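Local atomic coordinates of cysteine hydrolase (PDB entry 6KUA), a protein that catalyses the hydrolysis of nicotinamide to nicotinic acid and ammonia, as expected of a zinc-containing nicotinamidase of the isochorismatase family. Residues His3-Val8 and Arg122-Val127; Val127-Val132 and Tyr150-Pro155; Tyr11-Ile16 and Glu81-Val86. All blocks are in the same frame, centred on the assembly; numbering follows the deposited sequence.

Contact 1 (His3-Val8 and Arg122-Val127); sequences HRALLV and RSINQV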
# COMPACT_ATOMS: atom_id res chain seq x y z
N HIS A 3 7.11 -15.45 17.31
CA HIS A 3 6.94 -14.43 16.29
C HIS A 3 5.58 -14.59 15.62
O HIS A 3 5.48 -14.54 14.40
CB HIS A 3 8.07 -14.52 15.27
CG HIS A 3 9.43 -14.51 15.89
ND1 HIS A 3 10.12 -13.34 16.16
CD2 HIS A 3 10.23 -15.52 16.33
CE1 HIS A 3 11.27 -13.63 16.73
NE2 HIS A 3 11.37 -14.94 16.83
N ARG A 4 4.54 -14.83 16.42
CA ARG A 4 3.22 -15.18 15.92
C ARG A 4 2.17 -14.24 16.49
O ARG A 4 2.32 -13.69 17.58
CB ARG A 4 2.85 -16.65 16.23
CG ARG A 4 2.87 -17.01 17.72
CD ARG A 4 2.28 -18.41 17.99
NE ARG A 4 1.86 -18.55 19.40
CZ ARG A 4 1.04 -19.50 19.87
NH1 ARG A 4 0.53 -20.42 19.07
NH2 ARG A 4 0.72 -19.51 21.16
N ALA A 5 1.09 -14.05 15.74
CA ALA A 5 -0.02 -13.23 16.20
C ALA A 5 -1.31 -13.90 15.78
O ALA A 5 -1.36 -14.62 14.77
CB ALA A 5 0.05 -11.79 15.65
N LEU A 6 -2.34 -13.70 16.59
CA LEU A 6 -3.67 -14.21 16.31
C LEU A 6 -4.52 -13.06 15.78
O LEU A 6 -4.58 -11.99 16.40
CB LEU A 6 -4.28 -14.81 17.58
CG LEU A 6 -5.71 -15.33 17.45
CD1 LEU A 6 -5.77 -16.54 16.55
CD2 LEU A 6 -6.25 -15.67 18.83
N LEU A 7 -5.16 -13.27 14.64
CA LEU A 7 -6.08 -12.28 14.07
C LEU A 7 -7.49 -12.82 14.20
O LEU A 7 -7.82 -13.85 13.59
CB LEU A 7 -5.74 -11.99 12.61
CG LEU A 7 -4.29 -11.63 12.27
CD1 LEU A 7 -4.12 -11.22 10.79
CD2 LEU A 7 -3.77 -10.53 13.19
N VAL A 8 -8.33 -12.13 14.97
CA VAL A 8 -9.72 -12.51 15.18
C VAL A 8 -10.59 -11.57 14.35
O VAL A 8 -10.76 -10.39 14.70
CB VAL A 8 -10.11 -12.46 16.66
CG1 VAL A 8 -11.57 -12.91 16.84
CG2 VAL A 8 -9.16 -13.34 17.46
N ARG A 122 6.67 -5.58 16.14
CA ARG A 122 6.76 -6.59 17.18
C ARG A 122 7.45 -7.86 16.72
O ARG A 122 7.34 -8.89 17.39
CB ARG A 122 5.35 -6.91 17.69
CG ARG A 122 4.76 -5.76 18.45
CD ARG A 122 3.23 -5.82 18.48
NE ARG A 122 2.71 -4.74 19.31
CZ ARG A 122 2.68 -3.46 18.92
NH1 ARG A 122 3.13 -3.13 17.72
NH2 ARG A 122 2.20 -2.53 19.74
N SER A 123 8.11 -7.82 15.55
CA SER A 123 8.87 -8.94 15.02
C SER A 123 7.99 -10.17 14.77
O SER A 123 8.42 -11.31 14.99
CB SER A 123 10.05 -9.28 15.94
OG SER A 123 11.00 -8.23 15.87
N ILE A 124 6.76 -9.94 14.32
CA ILE A 124 5.83 -11.01 13.95
C ILE A 124 5.98 -11.30 12.47
O ILE A 124 5.83 -10.41 11.63
CB ILE A 124 4.37 -10.62 14.23
CG1 ILE A 124 4.18 -10.18 15.68
CG2 ILE A 124 3.45 -11.75 13.85
CD1 ILE A 124 4.16 -11.31 16.60
N ASN A 125 6.23 -12.56 12.12
CA ASN A 125 6.20 -12.96 10.71
C ASN A 125 5.25 -14.12 10.48
O ASN A 125 5.33 -14.78 9.45
CB ASN A 125 7.61 -13.30 10.19
CG ASN A 125 8.11 -14.63 10.72
OD1 ASN A 125 7.71 -15.07 11.80
ND2 ASN A 125 9.00 -15.28 9.96
N GLN A 126 4.36 -14.39 11.42
CA GLN A 126 3.45 -15.53 11.31
C GLN A 126 2.10 -15.15 11.90
O GLN A 126 2.04 -14.65 13.03
CB GLN A 126 4.07 -16.73 12.03
CG GLN A 126 3.15 -17.88 12.33
CD GLN A 126 3.91 -19.08 12.90
OE1 GLN A 126 4.23 -19.12 14.09
NE2 GLN A 126 4.21 -20.05 12.04
N VAL A 127 1.02 -15.34 11.15
CA VAL A 127 -0.31 -15.00 11.65
C VAL A 127 -1.18 -16.24 11.62
O VAL A 127 -1.09 -17.07 10.70
CB VAL A 127 -0.98 -13.84 10.89
CG1 VAL A 127 -0.10 -12.60 10.95
CG2 VAL A 127 -1.31 -14.24 9.43
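Arg4 and Ala5 pair in parallel with Gln126 and Val127, the CA atoms of Arg4 and Gln126 being 4.6 Å apart, where two neighbouring strands set out together although residues 3-7 and 123-127 run 42° apart overall. The carbonyl of Gln126 serves both residues opposite it: Ala5 N donates to Gln126 O at 2.9 Å, and the CA-H of Arg4 leans on the same oxygen. Upstream, Asn125 N reaches His3 O over 3.1 Å, tilted 34° from the carbonyl plane. The imidazole of His3 adds a side-chain bond, its ND1-H meeting Ser123 O at 2.9 Å, with the oxygen in the plane of the ring and the nitrogen in that of the carbonyl. Ser123, with positive phi, closes a Schellman motif at the end of helix 115-121, and this bond therefore ties the turn after the helix to the approach to strand 4-9.

Ile124 turns both branches to the partner chain. Its CD1 presses against Arg4 O at 3.2 Å, a tight fit, while CG2 lies 3.8 Å from Ala5 CB. Further along, Leu7 CD1 meets Val127 CB at 4.1 Å on the same face as Ala5. Across the sheet, Gln126 extends its chain beside Arg4, bringing OE1 to 3.5 Å from Arg4 CB. The guanidinium group itself leads off to a cation-pi contact with Phe42 and to salt bridges with Asp47 and Asp41, which pair its charge away from strand 126-132.

The contact thus has a polar outer end and an apolar inner one. Near the start of the strands the His3 ring is held in a set orientation by its bond to a backbone oxygen; farther in, Ala5, Leu7 and Val127 enter the buried core of a parallel sheet.

Contact 2 (Val127-Val132 and Tyr150-Pro155); sequences VEIVGV and YKISVP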
# COMPACT_ATOMS: atom_id res chain seq x y z
N VAL A 127 1.02 -15.34 11.15
CA VAL A 127 -0.31 -15.00 11.65
C VAL A 127 -1.18 -16.24 11.62
O VAL A 127 -1.09 -17.07 10.70
CB VAL A 127 -0.98 -13.84 10.89
CG1 VAL A 127 -0.10 -12.60 10.95
CG2 VAL A 127 -1.31 -14.24 9.43
N GLU A 128 -2.02 -16.38 12.63
CA GLU A 128 -3.10 -17.35 12.64
C GLU A 128 -4.41 -16.59 12.52
O GLU A 128 -4.62 -15.61 13.25
CB GLU A 128 -3.07 -18.19 13.92
CG GLU A 128 -4.07 -19.31 13.97
CD GLU A 128 -3.88 -20.20 15.19
OE1 GLU A 128 -2.72 -20.44 15.61
OE2 GLU A 128 -4.91 -20.65 15.75
N ILE A 129 -5.28 -17.01 11.61
CA ILE A 129 -6.48 -16.24 11.31
C ILE A 129 -7.72 -17.05 11.66
O ILE A 129 -7.92 -18.15 11.12
CB ILE A 129 -6.54 -15.80 9.85
CG1 ILE A 129 -5.24 -15.12 9.44
CG2 ILE A 129 -7.69 -14.82 9.67
CD1 ILE A 129 -5.20 -14.80 7.94
N VAL A 130 -8.58 -16.48 12.49
CA VAL A 130 -9.84 -17.12 12.86
C VAL A 130 -10.94 -16.09 12.70
O VAL A 130 -10.70 -14.88 12.66
CB VAL A 130 -9.80 -17.67 14.30
CG1 VAL A 130 -8.59 -18.61 14.47
CG2 VAL A 130 -9.76 -16.53 15.32
N GLY A 131 -12.18 -16.58 12.61
CA GLY A 131 -13.30 -15.66 12.52
C GLY A 131 -14.21 -15.96 11.35
O GLY A 131 -14.30 -17.12 10.92
N VAL A 132 -14.90 -14.94 10.84
CA VAL A 132 -15.91 -15.11 9.81
C VAL A 132 -15.80 -13.94 8.83
O VAL A 132 -15.24 -12.90 9.15
CB VAL A 132 -17.34 -15.17 10.39
CG1 VAL A 132 -17.50 -16.34 11.36
CG2 VAL A 132 -17.72 -13.82 11.03
N TYR A 150 3.75 -12.85 5.14
CA TYR A 150 3.55 -13.55 6.40
C TYR A 150 3.33 -15.03 6.15
O TYR A 150 2.70 -15.42 5.16
CB TYR A 150 2.33 -12.99 7.13
CG TYR A 150 2.58 -11.62 7.66
CD1 TYR A 150 3.22 -11.44 8.87
CD2 TYR A 150 2.19 -10.50 6.93
CE1 TYR A 150 3.48 -10.19 9.35
CE2 TYR A 150 2.42 -9.23 7.41
CZ TYR A 150 3.06 -9.08 8.62
OH TYR A 150 3.31 -7.82 9.11
N LYS A 151 3.84 -15.85 7.07
CA LYS A 151 3.41 -17.24 7.13
C LYS A 151 2.02 -17.27 7.74
O LYS A 151 1.70 -16.48 8.63
CB LYS A 151 4.38 -18.08 7.96
CG LYS A 151 5.87 -17.84 7.66
CD LYS A 151 6.79 -18.64 8.61
CE LYS A 151 8.28 -18.41 8.28
NZ LYS A 151 9.22 -19.09 9.25
N ILE A 152 1.17 -18.17 7.24
CA ILE A 152 -0.27 -18.10 7.48
C ILE A 152 -0.78 -19.43 8.00
O ILE A 152 -0.48 -20.48 7.45
CB ILE A 152 -1.03 -17.73 6.20
CG1 ILE A 152 -0.61 -16.35 5.68
CG2 ILE A 152 -2.53 -17.79 6.46
CD1 ILE A 152 -1.17 -16.04 4.31
N SER A 153 -1.63 -19.36 9.03
CA SER A 153 -2.35 -20.53 9.51
C SER A 153 -3.83 -20.20 9.60
O SER A 153 -4.21 -19.20 10.23
CB SER A 153 -1.81 -20.99 10.87
OG SER A 153 -2.40 -22.22 11.25
N VAL A 154 -4.67 -21.00 8.95
CA VAL A 154 -6.11 -20.84 9.11
C VAL A 154 -6.72 -22.17 9.52
O VAL A 154 -7.01 -23.02 8.65
CB VAL A 154 -6.78 -20.31 7.82
CG1 VAL A 154 -8.25 -20.02 8.10
CG2 VAL A 154 -6.07 -19.05 7.33
N PRO A 155 -6.91 -22.41 10.82
CA PRO A 155 -7.46 -23.69 11.26
C PRO A 155 -8.92 -23.80 10.86
O PRO A 155 -9.71 -22.89 11.10
CB PRO A 155 -7.30 -23.64 12.79
CG PRO A 155 -7.27 -22.19 13.11
CD PRO A 155 -6.56 -21.53 11.94
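Pro155 sets its ring into the hollow between Glu128 and Val130, two residues apart on one face of strand 126-132. Its CG meets both Val130 CG1 at 4.1 Å and Glu128 OE2 at 3.9 Å, and its CD rests 3.7 Å from Ile129 O. The glutamate chain, extended beyond CG (chi2 174°), crosses the proline at about a right angle, and its CG also borders Ser153 CB; OE2 goes on to a salt bridge with Arg38.

On the reverse face Ile152 is the bump. It fits between Val127 and Ile129, its CG2 lying 4.3 Å from Ile129 CD1. Val154 follows, one branch on each feature of Ile129: CG2 packs 4.1 Å from Ile129 CB, CG1 3.6 Å from Ile129 O. At the other end Val127 CG1 meets Tyr150 CD1 obliquely, and the tyrosine also makes a cation-pi contact with Arg120 of the second subunit. Backbone hydrogen bonds of the parallel pair fix this register, among them Ile129 N to Ser153 O at 2.8 Å, while Val127 is gripped through both its N and its O.

The two strands belong to a beta-alpha-beta unit whose helix, 137-147, lies over the Val127, Ile129 and Ile152 face through Ala142 and Ala145. Helix 32-44 backs the other face, with Phe34 against Pro155, and strand 4-9 flanks strand 126-132 on its far edge.

Contact 3 (Tyr11-Ile16 and Glu81-Val86); sequences YSYDFI and ELYGKV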
# COMPACT_ATOMS: atom_id res chain seq x y z
N TYR A 11 -15.73 -11.11 14.65
CA TYR A 11 -16.51 -12.03 15.47
C TYR A 11 -17.49 -11.26 16.36
O TYR A 11 -17.45 -11.33 17.59
CB TYR A 11 -15.60 -12.92 16.30
CG TYR A 11 -16.31 -14.18 16.71
CD1 TYR A 11 -16.54 -15.18 15.78
CD2 TYR A 11 -16.79 -14.35 18.00
CE1 TYR A 11 -17.21 -16.33 16.12
CE2 TYR A 11 -17.47 -15.49 18.36
CZ TYR A 11 -17.67 -16.48 17.41
OH TYR A 11 -18.33 -17.63 17.75
N SER A 12 -18.38 -10.53 15.71
CA SER A 12 -19.30 -9.62 16.38
C SER A 12 -20.71 -10.21 16.46
O SER A 12 -21.07 -11.12 15.71
CB SER A 12 -19.37 -8.28 15.65
OG SER A 12 -20.17 -8.40 14.49
N TYR A 13 -21.49 -9.66 17.39
CA TYR A 13 -22.88 -10.06 17.57
C TYR A 13 -23.67 -9.98 16.25
O TYR A 13 -24.43 -10.89 15.92
CB TYR A 13 -23.52 -9.19 18.66
CG TYR A 13 -24.96 -9.51 19.03
CD1 TYR A 13 -25.26 -10.46 20.00
CD2 TYR A 13 -26.02 -8.83 18.43
CE1 TYR A 13 -26.58 -10.74 20.36
CE2 TYR A 13 -27.34 -9.10 18.78
CZ TYR A 13 -27.61 -10.06 19.74
OH TYR A 13 -28.92 -10.34 20.08
N ASP A 14 -23.48 -8.90 15.49
CA ASP A 14 -24.24 -8.71 14.26
C ASP A 14 -23.96 -9.80 13.23
O ASP A 14 -24.84 -10.12 12.42
CB ASP A 14 -23.95 -7.34 13.65
CG ASP A 14 -24.96 -6.29 14.07
OD1 ASP A 14 -26.02 -6.68 14.62
OD2 ASP A 14 -24.69 -5.09 13.87
N PHE A 15 -22.75 -10.38 13.24
CA PHE A 15 -22.40 -11.43 12.29
C PHE A 15 -22.68 -12.83 12.82
O PHE A 15 -22.83 -13.75 12.01
CB PHE A 15 -20.92 -11.35 11.90
CG PHE A 15 -20.61 -10.31 10.86
CD1 PHE A 15 -21.18 -10.38 9.60
CD2 PHE A 15 -19.74 -9.26 11.14
CE1 PHE A 15 -20.91 -9.42 8.64
CE2 PHE A 15 -19.46 -8.29 10.18
CZ PHE A 15 -20.04 -8.37 8.93
N ILE A 16 -22.72 -13.02 14.14
CA ILE A 16 -22.72 -14.35 14.73
C ILE A 16 -24.09 -14.72 15.31
O ILE A 16 -24.51 -15.88 15.22
CB ILE A 16 -21.62 -14.48 15.81
CG1 ILE A 16 -20.25 -14.13 15.21
CG2 ILE A 16 -21.58 -15.90 16.39
CD1 ILE A 16 -19.91 -14.95 14.00
N GLU A 81 -20.37 -5.26 19.11
CA GLU A 81 -19.64 -5.84 20.22
C GLU A 81 -19.24 -7.28 19.90
O GLU A 81 -19.92 -7.98 19.15
CB GLU A 81 -20.49 -5.83 21.49
CG GLU A 81 -20.74 -4.45 22.05
CD GLU A 81 -21.46 -4.49 23.40
OE1 GLU A 81 -21.89 -3.42 23.87
OE2 GLU A 81 -21.58 -5.59 23.97
N LEU A 82 -18.13 -7.72 20.48
CA LEU A 82 -17.67 -9.08 20.26
C LEU A 82 -18.69 -10.08 20.81
O LEU A 82 -19.38 -9.82 21.80
CB LEU A 82 -16.30 -9.30 20.90
CG LEU A 82 -15.14 -8.54 20.25
CD1 LEU A 82 -13.93 -8.53 21.15
CD2 LEU A 82 -14.79 -9.13 18.90
N TYR A 83 -18.79 -11.22 20.15
CA TYR A 83 -19.83 -12.18 20.45
C TYR A 83 -19.46 -13.08 21.63
O TYR A 83 -18.35 -13.62 21.68
CB TYR A 83 -20.12 -13.05 19.22
CG TYR A 83 -21.18 -14.08 19.47
CD1 TYR A 83 -22.52 -13.73 19.45
CD2 TYR A 83 -20.84 -15.40 19.74
CE1 TYR A 83 -23.50 -14.66 19.68
CE2 TYR A 83 -21.82 -16.34 19.98
CZ TYR A 83 -23.16 -15.96 19.95
OH TYR A 83 -24.15 -16.88 20.18
N GLY A 84 -20.39 -13.23 22.57
CA GLY A 84 -20.43 -14.38 23.46
C GLY A 84 -19.23 -14.50 24.37
O GLY A 84 -18.76 -13.51 24.95
N LYS A 85 -18.73 -15.73 24.50
CA LYS A 85 -17.56 -15.97 25.34
C LYS A 85 -16.32 -15.24 24.83
O LYS A 85 -15.44 -14.89 25.63
CB LYS A 85 -17.28 -17.46 25.43
CG LYS A 85 -18.40 -18.26 26.07
CD LYS A 85 -18.10 -19.75 26.02
CE LYS A 85 -19.37 -20.57 26.20
NZ LYS A 85 -19.13 -22.01 25.88
N VAL A 86 -16.22 -15.00 23.52
CA VAL A 86 -15.08 -14.24 23.02
C VAL A 86 -15.15 -12.81 23.53
O VAL A 86 -14.15 -12.26 24.02
CB VAL A 86 -15.03 -14.30 21.48
CG1 VAL A 86 -14.02 -13.29 20.94
CG2 VAL A 86 -14.70 -15.71 21.01
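Tyr11 and Tyr13 bond through their backbones to Tyr83 and Glu81, joining the two segments at a single bridge between Ser12 and Leu82. Tyr83 N donates to Tyr11 O at 2.9 Å, in the carbonyl plane, and Tyr13 N to Glu81 O at 2.9 Å. The CA-H groups of Leu82 and Ser12 turn to the same two oxygens, which each therefore hold an N-H and a C-H. Ser12 is also the N-cap of helix 13-16: its OG accepts a weak, long bond from Phe15 N. The side chain of Ser12 is about 9 Å from the bound zinc ion.

The aromatic contacts centre on Tyr83. Its CG, anti to the backbone N (chi1 179°), is thereby placed 3.6 Å from Ile16 CG2. That methyl sits over the middle of the Tyr83 ring in a CH-pi contact, 3.5 Å from the centroid and 12° off the normal. Tyr11 CE2 lies near the plane of the Tyr83 ring at its rim, 3.6 Å from Tyr83 CD2; the rings pair obliquely, their planes 79° apart. Tyr13 brings CD1 to 4.3 Å from CD1 of Tyr83.

Aliphatic groups also pack on Tyr11. Ile16 CG1 lies over one face of its ring toward the rim, and Val86 CG2, from the first turn of helix 84-93, comes to 3.8 Å from Tyr11 CE2.

Around this core, Tyr11 OH bonds to Gly28 O, and the ring also packs on Ile35 of helix 32-44, as Val86 does on Val36. Leu82 lies on Phe51 and Met53 of strand 48-54, and Phe15 and Ile16 reach Val132 of strand 126-132.

In the fold
From the N terminus, strand 4-9 takes up its place in the middle of the five-stranded parallel sheet, and the chain passes through a short loop into helix 13-16. Contact 3 closes first, when residues 81-86 return to 11-16. That loop falls wholly within the longer one that contact 1 closes, where the chain comes back at 122-127 beside its own beginning. Contact 2 follows in series, sharing Val127, and closes the short loop through helix 137-147; no loops cross. Strand 126-132 joins contacts 1 and 2: Leu7 N probably bonds to Glu128 O. At its far end Val132 packs on Ile16, linking the sheet to contact 3 about 18 Å from contact 2, centre to centre.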